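Local structure of putative PAS/PAC sensor protein (Nakamurella multipartita DSM 44233, 6HMJ) at residues L32-A37 with P45-A50; L79-T82 with E86-P89; S137-A142 with Q156-L161; G227-A232 with G236-A241. The protein is a flavin-carrying blue-light receptor of the light-oxygen-voltage family that mediates RNA binding and translational regulation. All blocks are in the same frame, centred on the assembly; numbering follows the deposited sequence.

Contact 1 (L32-A37 with P45-A50)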
loop_
_atom_site.group_PDB
_atom_site.type_symbol
_atom_site.label_atom_id
_atom_site.label_comp_id
_atom_site.label_asym_id
_atom_site.label_seq_id
_atom_site.Cartn_x
_atom_site.Cartn_y
_atom_site.Cartn_z
ATOM N N LEU A 32 42.852 -31.472 17.976
ATOM C CA LEU A 32 41.825 -31.341 16.947
ATOM C C LEU A 32 41.807 -29.941 16.351
ATOM O O LEU A 32 41.676 -29.784 15.131
ATOM C CB LEU A 32 40.456 -31.696 17.523
ATOM C CG LEU A 32 40.232 -33.184 17.804
ATOM C CD1 LEU A 32 39.048 -33.384 18.733
ATOM C CD2 LEU A 32 40.025 -33.944 16.500
ATOM N N VAL A 33 41.930 -28.909 17.190
ATOM C CA VAL A 33 41.958 -27.543 16.678
ATOM C C VAL A 33 43.066 -27.383 15.647
ATOM O O VAL A 33 42.880 -26.739 14.608
ATOM C CB VAL A 33 42.118 -26.540 17.836
ATOM C CG1 VAL A 33 42.462 -25.158 17.300
ATOM C CG2 VAL A 33 40.847 -26.484 18.668
ATOM N N LEU A 34 44.240 -27.958 15.920
ATOM C CA LEU A 34 45.354 -27.816 14.990
ATOM C C LEU A 34 45.118 -28.605 13.707
ATOM O O LEU A 34 45.594 -28.199 12.640
ATOM C CB LEU A 34 46.651 -28.258 15.670
ATOM C CG LEU A 34 47.025 -27.468 16.931
ATOM C CD1 LEU A 34 48.336 -27.966 17.530
ATOM C CD2 LEU A 34 47.105 -25.972 16.646
ATOM N N GLY A 35 44.386 -29.719 13.781
ATOM C CA GLY A 35 44.056 -30.488 12.595
ATOM C C GLY A 35 44.453 -31.947 12.681
ATOM O O GLY A 35 44.689 -32.593 11.655
ATOM N N PHE A 36 44.525 -32.483 13.898
ATOM C CA PHE A 36 44.982 -33.843 14.124
ATOM C C PHE A 36 44.128 -34.503 15.195
ATOM O O PHE A 36 43.675 -33.848 16.135
ATOM C CB PHE A 36 46.442 -33.890 14.593
ATOM C CG PHE A 36 47.441 -33.562 13.528
ATOM C CD1 PHE A 36 47.972 -32.288 13.437
ATOM C CD2 PHE A 36 47.865 -34.527 12.631
ATOM C CE1 PHE A 36 48.902 -31.978 12.464
ATOM C CE2 PHE A 36 48.796 -34.225 11.655
ATOM C CZ PHE A 36 49.316 -32.948 11.572
ATOM N N ALA A 37 43.906 -35.805 15.045
ATOM C CA ALA A 37 43.304 -36.545 16.136
ATOM C C ALA A 37 44.311 -36.590 17.286
ATOM O O ALA A 37 45.521 -36.503 17.061
ATOM C CB ALA A 37 42.931 -37.957 15.704
ATOM N N PRO A 45 55.271 -27.365 22.300
ATOM C CA PRO A 45 55.244 -25.962 21.855
ATOM C C PRO A 45 55.717 -25.780 20.422
ATOM O O PRO A 45 55.117 -24.999 19.671
ATOM C CB PRO A 45 56.181 -25.267 22.853
ATOM C CG PRO A 45 56.117 -26.111 24.076
ATOM C CD PRO A 45 55.980 -27.524 23.583
ATOM N N ALA A 46 56.778 -26.484 20.018
ATOM C CA ALA A 46 57.236 -26.409 18.635
ATOM C C ALA A 46 56.140 -26.807 17.654
ATOM O O ALA A 46 56.123 -26.325 16.515
ATOM C CB ALA A 46 58.465 -27.300 18.444
ATOM N N VAL A 47 55.215 -27.673 18.074
ATOM C CA VAL A 47 54.123 -28.080 17.194
ATOM C C VAL A 47 53.094 -26.966 17.062
ATOM O O VAL A 47 52.587 -26.697 15.966
ATOM C CB VAL A 47 53.476 -29.379 17.711
ATOM C CG1 VAL A 47 52.243 -29.723 16.891
ATOM C CG2 VAL A 47 54.468 -30.528 17.657
ATOM N N VAL A 48 52.756 -26.311 18.174
ATOM C CA VAL A 48 51.829 -25.184 18.122
ATOM C C VAL A 48 52.348 -24.107 17.176
ATOM O O VAL A 48 51.648 -23.682 16.250
ATOM C CB VAL A 48 51.585 -24.621 19.534
ATOM C CG1 VAL A 48 50.805 -23.310 19.461
ATOM C CG2 VAL A 48 50.836 -25.632 20.384
ATOM N N LEU A 49 53.590 -23.662 17.384
ATOM C CA LEU A 49 54.137 -22.594 16.554
ATOM C C LEU A 49 54.155 -22.970 15.079
ATOM O O LEU A 49 54.063 -22.090 14.215
ATOM C CB LEU A 49 55.545 -22.229 17.020
ATOM C CG LEU A 49 55.619 -21.595 18.410
ATOM C CD1 LEU A 49 56.959 -21.900 19.067
ATOM C CD2 LEU A 49 55.364 -20.094 18.346
ATOM N N ALA A 50 54.278 -24.262 14.768
ATOM C CA ALA A 50 54.289 -24.695 13.376
ATOM C C ALA A 50 52.940 -24.488 12.698
ATOM O O ALA A 50 52.886 -24.431 11.464
ATOM C CB ALA A 50 54.702 -26.165 13.283
#
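Leu-34 reaches across from the last turn of its helix and ends against two neighbouring valines of helix 45-50. The apolar contact rests on one methyl: Leu-34 CD1 lies 4.3 Å from Val-47 CG1 and touches Val-48 CG2 from 4.5 Å. CG beside the backbone N (chi1 -60°) and an extended chi2 carry it there. Leu-34 and Val-47 both send their CB toward the facing segment, whereas Val-48 points its CB away and is met at its CG2 methyl. With two methyl contacts at these distances the packing is light, and the CA atoms of Leu-34 and Val-48 stay 7.7 Å apart. Leu-43, His-51 and, around Val-48, Phe-24 and Trp-60 fill in the surroundings.

The hydrogen bonds here stay on each side of the contact. Helix 45-50 is held by Leu-49 N to Pro-45 O at 3.1 Å, and Val-47 N bonds to the side-chain oxygen Thr-44 OG1. In segment 32-37, Gly-35, with phi 125°, is the C-prime residue of a Schellman motif; its N bonds to Leu-32 O, and Phe-36 N reaches the carbonyl five residues earlier. Short helices after the first two strands, joined by a loop, are characteristic of the PAS fold.

Contact 2 (L79-T82 with E86-P89); sequences LLLT and EPRP
Leu-80 and Arg-88 face each other as an antiparallel hydrogen-bonded pair, with both side chains on one face of the sheet. Leu-80 N gives its hydrogen to Arg-88 O at 2.9 Å, and Arg-88 N returns the bond to Leu-80 O at 2.9 Å; each donor lies in the plane of the carbonyl it meets. The same oxygens also receive CA-H contacts, from Leu-79 and Pro-87 respectively.

Above this pair the arginine folds back over its neighbour. Its chain bends at chi2 (107°) and again at chi3 (66°), which lays one face of the guanidinium on Leu-80; Leu-80 CB lies 3.8 Å from the guanidinium plane, over its centre. Thr-82 OG1 sits in plane at the edge near NH1, but its modelled position is crowded, so the hydrogen bond from Arg-88 NH1 is doubtful. On the sheet face opposite Arg-88, Pro-87 is flanked by two leucines: its CB lies 4.0 Å from Leu-79 CD1 and its CG 3.9 Å from Leu-81 CD2. Pro-89 pairs with Leu-79 at a non-hydrogen-bonded position, where this pairing asks for no N-H.

Further out, NH2 of Arg-88 bonds to Val-33 O, and Asp-112 offers NE a long, weak ion pair. Replacing Arg-88 by an alanine is likely to leave Val-33 O without this donor and to uncover the side of Leu-80. Pro-89 also packs on Arg-116 of the second subunit. The whole is a beta hairpin of strands 74-82 and 85-97, at the edge of the five-stranded antiparallel PAS sheet.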
loop_
_atom_site.group_PDB
_atom_site.type_symbol
_atom_site.label_atom_id
_atom_site.label_comp_id
_atom_site.label_asym_id
_atom_site.label_seq_id
_atom_site.Cartn_x
_atom_site.Cartn_y
_atom_site.Cartn_z
ATOM N N LEU A 79 47.005 -16.356 13.587
ATOM C CA LEU A 79 46.302 -17.226 12.658
ATOM C C LEU A 79 46.574 -18.690 12.991
ATOM O O LEU A 79 47.441 -19.022 13.805
ATOM C CB LEU A 79 46.736 -16.940 11.214
ATOM C CG LEU A 79 46.593 -15.518 10.678
ATOM C CD1 LEU A 79 47.066 -15.461 9.232
ATOM C CD2 LEU A 79 45.159 -15.036 10.788
ATOM N N LEU A 80 45.804 -19.569 12.353
ATOM C CA LEU A 80 46.042 -21.007 12.408
ATOM C C LEU A 80 46.144 -21.502 10.972
ATOM O O LEU A 80 45.220 -21.299 10.177
ATOM C CB LEU A 80 44.926 -21.734 13.164
ATOM C CG LEU A 80 44.887 -21.528 14.682
ATOM C CD1 LEU A 80 43.700 -22.262 15.286
ATOM C CD2 LEU A 80 46.177 -21.979 15.348
ATOM N N LEU A 81 47.257 -22.149 10.645
ATOM C CA LEU A 81 47.495 -22.620 9.286
ATOM C C LEU A 81 46.753 -23.924 9.019
ATOM O O LEU A 81 46.818 -24.862 9.821
ATOM C CB LEU A 81 48.993 -22.794 9.050
ATOM C CG LEU A 81 49.814 -21.552 9.411
ATOM C CD1 LEU A 81 51.301 -21.822 9.262
ATOM C CD2 LEU A 81 49.391 -20.351 8.575
ATOM N N THR A 82 46.058 -23.984 7.884
ATOM C CA THR A 82 45.289 -25.155 7.484
ATOM C C THR A 82 45.862 -25.746 6.205
ATOM O O THR A 82 46.015 -25.039 5.203
ATOM C CB THR A 82 43.816 -24.796 7.269
ATOM O OG1 THR A 82 43.353 -23.985 8.355
ATOM C CG2 THR A 82 42.967 -26.056 7.178
ATOM N N GLU A 86 42.873 -21.800 3.474
ATOM C CA GLU A 86 43.284 -20.498 3.974
ATOM C C GLU A 86 43.342 -20.521 5.504
ATOM O O GLU A 86 42.549 -21.207 6.152
ATOM C CB GLU A 86 42.315 -19.422 3.489
ATOM C CG GLU A 86 42.731 -17.994 3.804
ATOM C CD GLU A 86 43.874 -17.509 2.924
ATOM O OE1 GLU A 86 44.052 -18.060 1.816
ATOM O OE2 GLU A 86 44.594 -16.577 3.339
ATOM N N PRO A 87 44.285 -19.790 6.107
ATOM C CA PRO A 87 44.368 -19.781 7.573
ATOM C C PRO A 87 43.090 -19.269 8.221
ATOM O O PRO A 87 42.322 -18.506 7.629
ATOM C CB PRO A 87 45.546 -18.842 7.860
ATOM C CG PRO A 87 46.361 -18.869 6.630
ATOM C CD PRO A 87 45.396 -19.037 5.497
ATOM N N ARG A 88 42.872 -19.703 9.479
ATOM C CA ARG A 88 41.736 -19.269 10.269
ATOM C C ARG A 88 42.169 -18.230 11.297
ATOM O O ARG A 88 43.294 -18.282 11.804
ATOM C CB ARG A 88 41.091 -20.450 11.002
ATOM C CG ARG A 88 40.532 -21.529 10.094
ATOM C CD ARG A 88 41.416 -22.758 10.122
ATOM N NE ARG A 88 41.403 -23.408 11.430
ATOM C CZ ARG A 88 42.327 -24.265 11.853
ATOM N NH1 ARG A 88 43.352 -24.585 11.073
ATOM N NH2 ARG A 88 42.227 -24.803 13.061
ATOM N N PRO A 89 41.306 -17.274 11.632
ATOM C CA PRO A 89 41.640 -16.338 12.710
ATOM C C PRO A 89 41.577 -17.035 14.058
ATOM O O PRO A 89 40.706 -17.872 14.303
ATOM C CB PRO A 89 40.567 -15.255 12.585
ATOM C CG PRO A 89 39.393 -15.977 12.024
ATOM C CD PRO A 89 39.956 -17.026 11.093
#

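Contact 3 (S137-A142 with Q156-L161)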
loop_
_atom_site.group_PDB
_atom_site.type_symbol
_atom_site.label_atom_id
_atom_site.label_comp_id
_atom_site.label_asym_id
_atom_site.label_seq_id
_atom_site.Cartn_x
_atom_site.Cartn_y
_atom_site.Cartn_z
ATOM N N SER A 137 8.415 -4.015 0.922
ATOM C CA SER A 137 6.995 -4.263 1.148
ATOM C C SER A 137 6.183 -2.975 1.074
ATOM O O SER A 137 5.052 -2.978 0.576
ATOM C CB SER A 137 6.792 -4.937 2.504
ATOM O OG SER A 137 7.220 -4.091 3.558
ATOM N N GLU A 138 6.737 -1.862 1.563
ATOM C CA GLU A 138 6.004 -0.604 1.506
ATOM C C GLU A 138 5.938 -0.070 0.081
ATOM O O GLU A 138 4.894 0.435 -0.350
ATOM C CB GLU A 138 6.643 0.426 2.435
ATOM C CG GLU A 138 6.294 0.224 3.895
ATOM C CD GLU A 138 6.737 1.384 4.761
ATOM O OE1 GLU A 138 7.845 1.909 4.525
ATOM O OE2 GLU A 138 5.973 1.779 5.668
ATOM N N ILE A 139 7.035 -0.178 -0.669
ATOM C CA ILE A 139 6.999 0.209 -2.075
ATOM C C ILE A 139 5.993 -0.648 -2.829
ATOM O O ILE A 139 5.226 -0.149 -3.662
ATOM C CB ILE A 139 8.405 0.114 -2.694
ATOM C CG1 ILE A 139 9.321 1.168 -2.063
ATOM C CG2 ILE A 139 8.327 0.281 -4.211
ATOM C CD1 ILE A 139 10.745 1.169 -2.598
ATOM N N ASP A 140 5.976 -1.954 -2.551
ATOM C CA ASP A 140 5.011 -2.837 -3.198
ATOM C C ASP A 140 3.581 -2.452 -2.835
ATOM O O ASP A 140 2.688 -2.483 -3.690
ATOM C CB ASP A 140 5.292 -4.290 -2.815
ATOM C CG ASP A 140 6.532 -4.841 -3.495
ATOM O OD1 ASP A 140 6.947 -4.267 -4.524
ATOM O OD2 ASP A 140 7.087 -5.846 -3.003
ATOM N N GLN A 141 3.341 -2.099 -1.569
ATOM C CA GLN A 141 2.007 -1.670 -1.162
ATOM C C GLN A 141 1.622 -0.368 -1.856
ATOM O O GLN A 141 0.513 -0.237 -2.389
ATOM C CB GLN A 141 1.946 -1.507 0.356
ATOM C CG GLN A 141 0.573 -1.109 0.880
ATOM C CD GLN A 141 0.516 -1.072 2.394
ATOM O OE1 GLN A 141 1.457 -1.481 3.070
ATOM N NE2 GLN A 141 -0.589 -0.573 2.933
ATOM N N ALA A 142 2.529 0.612 -1.856
ATOM C CA ALA A 142 2.250 1.876 -2.527
ATOM C C ALA A 142 2.069 1.667 -4.025
ATOM O O ALA A 142 1.214 2.305 -4.649
ATOM C CB ALA A 142 3.370 2.881 -2.254
ATOM N N GLN A 156 3.307 1.583 -14.967
ATOM C CA GLN A 156 2.837 2.962 -14.877
ATOM C C GLN A 156 2.781 3.423 -13.425
ATOM O O GLN A 156 3.234 4.526 -13.092
ATOM C CB GLN A 156 1.463 3.088 -15.536
ATOM C CG GLN A 156 1.464 2.788 -17.024
ATOM C CD GLN A 156 0.070 2.756 -17.617
ATOM O OE1 GLN A 156 -0.869 2.245 -17.005
ATOM N NE2 GLN A 156 -0.071 3.298 -18.821
ATOM N N ALA A 157 2.214 2.593 -12.547
ATOM C CA ALA A 157 2.149 2.942 -11.132
ATOM C C ALA A 157 3.543 3.179 -10.570
ATOM O O ALA A 157 3.780 4.156 -9.849
ATOM C CB ALA A 157 1.439 1.836 -10.353
ATOM N N PHE A 158 4.480 2.283 -10.885
ATOM C CA PHE A 158 5.850 2.443 -10.414
ATOM C C PHE A 158 6.504 3.669 -11.032
ATOM O O PHE A 158 7.255 4.385 -10.358
ATOM C CB PHE A 158 6.655 1.183 -10.732
ATOM C CG PHE A 158 8.015 1.163 -10.104
ATOM C CD1 PHE A 158 8.167 0.865 -8.762
ATOM C CD2 PHE A 158 9.142 1.439 -10.857
ATOM C CE1 PHE A 158 9.416 0.846 -8.182
ATOM C CE2 PHE A 158 10.394 1.421 -10.283
ATOM C CZ PHE A 158 10.532 1.124 -8.944
ATOM N N ALA A 159 6.237 3.930 -12.314
ATOM C CA ALA A 159 6.792 5.118 -12.953
ATOM C C ALA A 159 6.294 6.388 -12.276
ATOM O O ALA A 159 7.067 7.330 -12.066
ATOM C CB ALA A 159 6.440 5.126 -14.441
ATOM N N LEU A 160 5.007 6.429 -11.913
ATOM C CA LEU A 160 4.467 7.596 -11.225
ATOM C C LEU A 160 5.104 7.767 -9.852
ATOM O O LEU A 160 5.365 8.896 -9.420
ATOM C CB LEU A 160 2.948 7.481 -11.087
ATOM C CG LEU A 160 2.114 7.749 -12.339
ATOM C CD1 LEU A 160 0.647 7.485 -12.057
ATOM C CD2 LEU A 160 2.315 9.170 -12.835
ATOM N N LEU A 161 5.332 6.662 -9.141
ATOM C CA LEU A 161 6.029 6.744 -7.863
ATOM C C LEU A 161 7.431 7.312 -8.044
ATOM O O LEU A 161 7.895 8.114 -7.224
ATOM C CB LEU A 161 6.086 5.366 -7.206
ATOM C CG LEU A 161 4.793 4.864 -6.564
ATOM C CD1 LEU A 161 4.980 3.452 -6.035
ATOM C CD2 LEU A 161 4.345 5.785 -5.442
#
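Ala-142, whose N is bonded to Glu-138 O at 2.8 Å within its own helix, offers its CB and carbonyl carbon to Leu-161 of the facing helix. That backbone bond is the shortest polar link here; between the two segments the meeting is wholly apolar. Leu-161 CD1 does the touching, 4.1 Å from Ala-142 CB and 4.0 Å from Ala-142 C, and it also nears the carbonyl oxygen of Ile-139. One leucine methyl thus rests against a turn of backbone, consistent with the small alanine side chain.

The second pair is Ile-139 with Phe-158. The isoleucine CG2 comes to the edge of the ring, near its plane, and lies 4.2 Å from CE1. Phe-158 has CG anti to its backbone N (chi1 -171°), which carries the ring from a bond that does not aim at the partner helix to the side of Ile-139.

The segment axes pass 10.7 Å apart at 114°, a steep crossing, consistent with so few side chains meeting. Around them, Leu-172 of helix 172-185 packs on Ile-139, Phe-158 and Leu-161, Met-179 covers Ala-142, and Val-146 continues the contact along helix 114-149. The two segments lie in the ANTAR domain. Gln-141 of the long helix packs on Met-147 of the second subunit; helix 351-372 of the same chain lies against Leu-160.

Contact 4 (G227-A232 with G236-A241)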
loop_
_atom_site.group_PDB
_atom_site.type_symbol
_atom_site.label_atom_id
_atom_site.label_comp_id
_atom_site.label_asym_id
_atom_site.label_seq_id
_atom_site.Cartn_x
_atom_site.Cartn_y
_atom_site.Cartn_z
ATOM N N GLY A 227 -40.853 10.707 -28.982
ATOM C CA GLY A 227 -41.398 9.365 -29.020
ATOM C C GLY A 227 -42.907 9.388 -29.134
ATOM O O GLY A 227 -43.489 10.158 -29.905
ATOM N N LEU A 228 -43.552 8.525 -28.353
ATOM C CA LEU A 228 -44.998 8.378 -28.372
ATOM C C LEU A 228 -45.654 9.024 -27.159
ATOM O O LEU A 228 -46.788 8.677 -26.814
ATOM C CB LEU A 228 -45.376 6.901 -28.471
ATOM C CG LEU A 228 -44.742 6.183 -29.664
ATOM C CD1 LEU A 228 -45.088 4.706 -29.662
ATOM C CD2 LEU A 228 -45.174 6.832 -30.970
ATOM N N ILE A 229 -44.961 9.950 -26.504
ATOM C CA ILE A 229 -45.596 10.726 -25.437
ATOM C C ILE A 229 -46.761 11.513 -26.025
ATOM O O ILE A 229 -46.592 12.180 -27.064
ATOM C CB ILE A 229 -44.578 11.676 -24.776
ATOM C CG1 ILE A 229 -43.424 10.884 -24.152
ATOM C CG2 ILE A 229 -45.284 12.580 -23.770
ATOM C CD1 ILE A 229 -42.297 11.749 -23.624
ATOM N N PRO A 230 -47.948 11.487 -25.420
ATOM C CA PRO A 230 -49.025 12.359 -25.902
ATOM C C PRO A 230 -48.595 13.816 -25.835
ATOM O O PRO A 230 -48.157 14.303 -24.790
ATOM C CB PRO A 230 -50.183 12.060 -24.944
ATOM C CG PRO A 230 -49.873 10.727 -24.363
ATOM C CD PRO A 230 -48.383 10.647 -24.290
ATOM N N THR A 231 -48.726 14.518 -26.964
ATOM C CA THR A 231 -48.159 15.858 -27.055
ATOM C C THR A 231 -48.765 16.793 -26.017
ATOM O O THR A 231 -48.133 17.782 -25.628
ATOM C CB THR A 231 -48.358 16.430 -28.458
ATOM O OG1 THR A 231 -49.728 16.801 -28.633
ATOM C CG2 THR A 231 -47.971 15.407 -29.518
ATOM N N ALA A 232 -49.985 16.503 -25.560
ATOM C CA ALA A 232 -50.594 17.318 -24.514
ATOM C C ALA A 232 -49.929 17.067 -23.166
ATOM O O ALA A 232 -49.672 18.009 -22.409
ATOM C CB ALA A 232 -52.093 17.032 -24.433
ATOM N N GLY A 236 -45.884 18.304 -18.875
ATOM C CA GLY A 236 -45.895 17.767 -17.525
ATOM C C GLY A 236 -44.970 16.576 -17.359
ATOM O O GLY A 236 -44.267 16.459 -16.352
ATOM N N ILE A 237 -44.965 15.669 -18.340
ATOM C CA ILE A 237 -44.127 14.478 -18.248
ATOM C C ILE A 237 -42.653 14.865 -18.235
ATOM O O ILE A 237 -41.887 14.441 -17.361
ATOM C CB ILE A 237 -44.445 13.508 -19.402
ATOM C CG1 ILE A 237 -45.806 12.841 -19.172
ATOM C CG2 ILE A 237 -43.344 12.465 -19.545
ATOM C CD1 ILE A 237 -46.273 11.963 -20.316
ATOM N N LEU A 238 -42.234 15.689 -19.195
ATOM C CA LEU A 238 -40.817 16.013 -19.308
ATOM C C LEU A 238 -40.373 17.038 -18.270
ATOM O O LEU A 238 -39.206 17.028 -17.866
ATOM C CB LEU A 238 -40.497 16.506 -20.719
ATOM C CG LEU A 238 -40.668 15.463 -21.831
ATOM C CD1 LEU A 238 -40.234 16.033 -23.174
ATOM C CD2 LEU A 238 -39.911 14.183 -21.528
ATOM N N THR A 239 -41.266 17.927 -17.827
ATOM C CA THR A 239 -40.929 18.773 -16.686
ATOM C C THR A 239 -40.600 17.913 -15.473
ATOM O O THR A 239 -39.612 18.158 -14.772
ATOM C CB THR A 239 -42.081 19.731 -16.368
ATOM O OG1 THR A 239 -42.264 20.647 -17.453
ATOM C CG2 THR A 239 -41.795 20.521 -15.095
ATOM N N ARG A 240 -41.416 16.888 -15.222
ATOM C CA ARG A 240 -41.104 15.932 -14.169
ATOM C C ARG A 240 -39.783 15.223 -14.436
ATOM O O ARG A 240 -39.005 14.978 -13.507
ATOM C CB ARG A 240 -42.239 14.918 -14.042
ATOM C CG ARG A 240 -42.065 13.950 -12.892
ATOM C CD ARG A 240 -42.045 14.641 -11.547
ATOM N NE ARG A 240 -42.283 13.688 -10.469
ATOM C CZ ARG A 240 -42.345 14.010 -9.182
ATOM N NH1 ARG A 240 -42.185 15.270 -8.800
ATOM N NH2 ARG A 240 -42.567 13.067 -8.276
ATOM N N ALA A 241 -39.510 14.887 -15.699
ATOM C CA ALA A 241 -38.287 14.162 -16.024
ATOM C C ALA A 241 -37.056 14.977 -15.658
ATOM O O ALA A 241 -36.175 14.503 -14.930
ATOM C CB ALA A 241 -38.271 13.802 -17.511
#
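Ile-229, Ile-237 and Leu-238 meet through branched aliphatic chains alone; no ring, amide or guanidinium takes part. Ile-229 is the shared partner and uses two separate ends. Its CG2, anti to the backbone N (chi1 -61° for the CG1 branch), lies 3.6 Å from Ile-237 CD1, while its own CD1 runs on to within 4.0 Å of Leu-238 CD2. The side chain therefore forks over consecutive residues of the helix.

The two isoleucines approach differently from the second pair. Both point their CB toward the opposite segment, and their side chains slide past each other in opposite directions, the far methyl of Ile-237 ending beside the near branch of Ile-229. Leu-238 starts off to the side and swings its CD2 in. All three residues are buried, and the CA atoms of Ile-229 and Ile-237 stand 8.2 Å apart, a gap filled by the side chains.

The helix is held by Arg-240 N to Gly-236 O at 3.1 Å and Ala-241 N to Ile-237 O at 2.9 Å, and Arg-240 forms a salt bridge with Asp-244 one turn on. Residues of both segments also meet the second subunit: Leu-238 packs on Thr-239 of that subunit, Pro-230 on its His-342 and Arg-240 on its Ile-344. The arrangement joins a loop to the helix ahead of strand 250-253, and is consistent with the N-terminal helix that light-oxygen-voltage domains often carry before the first strand of the PAS core, here at the interface with the second subunit.

From the N terminus the four contacts follow in series, none nesting in or crossing another. Contact 1 closes the short loop between the helices of the first PAS domain, and contact 2 closes the tight turn of a hairpin in that domain's sheet. These two touch, with centres about 12 Å apart, so helix and sheet are tied together there. Contact 3 spans a longer connection that is mostly helix and folds helix 154-167 back against helix 114-149; its centre is about 48 Å from that of contact 2. Contact 4 closes a short turn about 53 Å further on, between centres, at the flavin-binding domain. Contacts 2, 3 and 4 all border the second subunit.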